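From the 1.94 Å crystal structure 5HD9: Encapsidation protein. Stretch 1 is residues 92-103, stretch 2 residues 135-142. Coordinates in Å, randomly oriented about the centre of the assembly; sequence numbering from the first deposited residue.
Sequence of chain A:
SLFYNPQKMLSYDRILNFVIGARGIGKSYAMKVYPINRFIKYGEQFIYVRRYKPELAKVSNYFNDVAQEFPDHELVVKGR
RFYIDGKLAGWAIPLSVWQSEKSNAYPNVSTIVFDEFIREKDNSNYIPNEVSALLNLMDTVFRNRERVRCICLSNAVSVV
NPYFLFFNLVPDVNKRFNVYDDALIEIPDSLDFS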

# COMPACT_ATOMS: atom_id res chain seq x y z
N ALA A 92 -10.34 4.54 0.15
CA ALA A 92 -10.01 3.54 1.17
C ALA A 92 -10.94 2.35 0.98
O ALA A 92 -12.16 2.51 1.00
CB ALA A 92 -10.15 4.13 2.57
N ILE A 93 -10.37 1.17 0.80
CA ILE A 93 -11.15 -0.03 0.49
C ILE A 93 -10.86 -1.16 1.47
O ILE A 93 -9.71 -1.57 1.62
CB ILE A 93 -10.88 -0.51 -0.95
CG1 ILE A 93 -11.45 0.51 -1.94
CG2 ILE A 93 -11.49 -1.90 -1.19
CD1 ILE A 93 -11.33 0.13 -3.40
N PRO A 94 -11.91 -1.68 2.14
CA PRO A 94 -11.71 -2.92 2.89
C PRO A 94 -11.71 -4.10 1.92
O PRO A 94 -12.69 -4.28 1.21
CB PRO A 94 -12.92 -2.98 3.84
CG PRO A 94 -13.71 -1.70 3.59
CD PRO A 94 -13.30 -1.22 2.24
N LEU A 95 -10.62 -4.87 1.89
CA LEU A 95 -10.50 -5.96 0.93
C LEU A 95 -11.64 -6.97 1.10
O LEU A 95 -12.03 -7.65 0.15
CB LEU A 95 -9.14 -6.65 1.08
CG LEU A 95 -8.75 -7.66 -0.00
CD1 LEU A 95 -8.81 -7.06 -1.40
CD2 LEU A 95 -7.35 -8.19 0.28
N SER A 96 -12.17 -7.06 2.32
CA SER A 96 -13.26 -7.99 2.62
C SER A 96 -14.53 -7.71 1.81
O SER A 96 -15.32 -8.62 1.56
CB SER A 96 -13.59 -7.93 4.12
OG SER A 96 -13.99 -6.63 4.51
N VAL A 97 -14.72 -6.46 1.40
CA VAL A 97 -15.93 -6.07 0.65
C VAL A 97 -15.60 -5.48 -0.72
O VAL A 97 -16.34 -4.64 -1.23
CB VAL A 97 -16.77 -5.05 1.44
CG1 VAL A 97 -17.28 -5.66 2.74
CG2 VAL A 97 -15.98 -3.76 1.68
N TRP A 98 -14.49 -5.93 -1.31
CA TRP A 98 -14.06 -5.41 -2.61
C TRP A 98 -15.11 -5.66 -3.70
O TRP A 98 -15.28 -4.84 -4.59
CB TRP A 98 -12.72 -6.02 -3.02
CG TRP A 98 -12.42 -5.84 -4.49
CD1 TRP A 98 -12.17 -6.82 -5.40
CD2 TRP A 98 -12.36 -4.60 -5.20
NE1 TRP A 98 -11.95 -6.27 -6.64
CE2 TRP A 98 -12.06 -4.91 -6.54
CE3 TRP A 98 -12.53 -3.26 -4.84
CZ2 TRP A 98 -11.92 -3.92 -7.52
CZ3 TRP A 98 -12.39 -2.29 -5.81
CH2 TRP A 98 -12.09 -2.62 -7.13
N GLN A 99 -15.81 -6.79 -3.61
CA GLN A 99 -16.81 -7.14 -4.62
C GLN A 99 -17.87 -6.05 -4.74
O GLN A 99 -18.33 -5.75 -5.84
CB GLN A 99 -17.46 -8.49 -4.29
CG GLN A 99 -18.49 -8.48 -3.16
CD GLN A 99 -17.88 -8.16 -1.81
OE1 GLN A 99 -16.72 -8.47 -1.55
NE2 GLN A 99 -18.67 -7.53 -0.94
N SER A 100 -18.24 -5.45 -3.61
CA SER A 100 -19.27 -4.41 -3.59
C SER A 100 -18.72 -3.07 -4.06
O SER A 100 -19.48 -2.21 -4.53
CB SER A 100 -19.84 -4.26 -2.18
OG SER A 100 -20.74 -5.31 -1.88
N GLU A 101 -17.42 -2.88 -3.94
CA GLU A 101 -16.79 -1.61 -4.30
C GLU A 101 -16.53 -1.51 -5.81
O GLU A 101 -16.16 -0.45 -6.31
CB GLU A 101 -15.48 -1.43 -3.53
CG GLU A 101 -15.65 -1.40 -2.02
CD GLU A 101 -16.44 -0.19 -1.55
OE1 GLU A 101 -15.93 0.94 -1.70
OE2 GLU A 101 -17.56 -0.37 -1.04
N LYS A 102 -16.73 -2.62 -6.52
CA LYS A 102 -16.42 -2.69 -7.95
C LYS A 102 -17.42 -1.92 -8.81
O LYS A 102 -17.13 -1.60 -9.96
CB LYS A 102 -16.37 -4.15 -8.40
CG LYS A 102 -15.10 -4.85 -7.98
CD LYS A 102 -15.19 -6.35 -8.16
CE LYS A 102 -14.95 -6.76 -9.61
NZ LYS A 102 -14.61 -8.20 -9.69
N SER A 103 -18.58 -1.62 -8.25
CA SER A 103 -19.60 -0.86 -8.98
C SER A 103 -19.17 0.59 -9.19
O SER A 103 -19.68 1.27 -10.07
CB SER A 103 -20.94 -0.91 -8.24
OG SER A 103 -20.76 -0.69 -6.85
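Stretch 2, residues 135-142: LNLMDTVF

Stretch 2 is the end of a helix that begins earlier in the chain. Residues 135-141 keep helical phi/psi, and F142 (-91/118) is the first to leave them; the backbone bonds D139 N to L135 O (3.0 Å) and T140 N to N136 O (2.9 Å) confirm the i to i+4 pattern. The CA register fixes its direction: W98 CA lies 7.3 Å from L137 CA, and K102 CA lies 8.1 Å from T140 CA, so the two chains advance in the same sense along the contact.

The main bump belongs to stretch 1. With chi1 in t, the W98 indole enters a hollow on the helix surface bounded by N136, L137, T140 and V141, the classic i, i+1, i+4, i+5 set of a knob in a hole. L137 lies over one face, N136 and T140 meet the edge near the ring plane, and V141 approaches obliquely. The L137 CG stands 3.8 Å from the centroid of the six-membered ring of W98, only 5° off the normal, a CH-pi contact, while W98 CE2 to L137 CB is also 3.8 Å. T140 CB is 3.7 Å from W98 CZ2. V141 CG1 is 4.3 Å from W98 CH2. At the polar edge, W98 NE1 donates to N136 OD1 at 2.8 Å, with an N-H...O angle of 155°, so burying the indole does not leave its NH unpaired.

L137 is itself a smaller bump: its CD1 reaches I93 CG2 at 4.3 Å and L95 CD1 at 4.2 Å, extending the apolar contact to the strand and the 3-10 segment.

K102 borders the contact. Its CA-to-CB bond points sideways, but the chain end comes nearer, and K102 NZ donates to N136 OD1 at 2.8 Å. The side-chain amide oxygen of N136, OD1, thus accepts from both W98 and K102. The buried surface totals 319 Å².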

# COMPACT_ATOMS: atom_id res chain seq x y z
N LEU A 135 -5.59 -9.48 -6.31
CA LEU A 135 -5.25 -9.59 -7.71
C LEU A 135 -6.38 -9.03 -8.58
O LEU A 135 -6.13 -8.27 -9.51
CB LEU A 135 -4.96 -11.04 -8.06
CG LEU A 135 -3.55 -11.55 -7.74
CD1 LEU A 135 -3.42 -13.03 -8.07
CD2 LEU A 135 -2.47 -10.76 -8.48
N ASN A 136 -7.62 -9.38 -8.26
CA ASN A 136 -8.77 -8.86 -8.99
C ASN A 136 -8.86 -7.34 -8.87
O ASN A 136 -9.13 -6.64 -9.84
CB ASN A 136 -10.07 -9.49 -8.50
CG ASN A 136 -11.29 -8.98 -9.24
OD1 ASN A 136 -11.99 -8.09 -8.76
ND2 ASN A 136 -11.55 -9.53 -10.42
N LEU A 137 -8.62 -6.83 -7.66
CA LEU A 137 -8.62 -5.39 -7.41
C LEU A 137 -7.58 -4.71 -8.29
O LEU A 137 -7.86 -3.69 -8.91
CB LEU A 137 -8.34 -5.11 -5.93
CG LEU A 137 -8.52 -3.68 -5.41
CD1 LEU A 137 -8.75 -3.71 -3.91
CD2 LEU A 137 -7.32 -2.80 -5.73
N MSE A 138 -6.38 -5.29 -8.36
CA MSE A 138 -5.29 -4.73 -9.14
C MSE A 138 -5.61 -4.68 -10.63
O MSE A 138 -5.44 -3.64 -11.27
CB MSE A 138 -4.01 -5.53 -8.91
CG MSE A 138 -3.45 -5.37 -7.51
SE MSE A 138 -1.96 -6.56 -7.12
CE MSE A 138 -0.73 -5.90 -8.47
N ASP A 139 -6.08 -5.79 -11.19
CA ASP A 139 -6.42 -5.82 -12.61
C ASP A 139 -7.57 -4.87 -12.92
O ASP A 139 -7.64 -4.30 -14.01
CB ASP A 139 -6.79 -7.24 -13.06
CG ASP A 139 -5.73 -7.88 -13.94
OD1 ASP A 139 -4.95 -7.16 -14.60
OD2 ASP A 139 -5.69 -9.12 -13.99
N THR A 140 -8.48 -4.70 -11.96
CA THR A 140 -9.63 -3.83 -12.17
C THR A 140 -9.21 -2.37 -12.33
O THR A 140 -9.70 -1.68 -13.22
CB THR A 140 -10.64 -3.94 -11.00
OG1 THR A 140 -11.18 -5.27 -10.95
CG2 THR A 140 -11.79 -2.95 -11.18
N VAL A 141 -8.29 -1.91 -11.49
CA VAL A 141 -7.95 -0.48 -11.45
C VAL A 141 -6.68 -0.12 -12.21
O VAL A 141 -6.50 1.04 -12.59
CB VAL A 141 -7.82 0.02 -9.98
CG1 VAL A 141 -9.11 -0.24 -9.22
CG2 VAL A 141 -6.63 -0.62 -9.28
N PHE A 142 -5.80 -1.09 -12.44
CA PHE A 142 -4.60 -0.85 -13.25
C PHE A 142 -4.86 -1.16 -14.71
O PHE A 142 -5.16 -2.30 -15.08
CB PHE A 142 -3.41 -1.68 -12.74
CG PHE A 142 -2.86 -1.24 -11.41
CD1 PHE A 142 -3.14 0.03 -10.91
CD2 PHE A 142 -2.05 -2.08 -10.67
CE1 PHE A 142 -2.63 0.43 -9.69
CE2 PHE A 142 -1.54 -1.68 -9.45
CZ PHE A 142 -1.83 -0.43 -8.96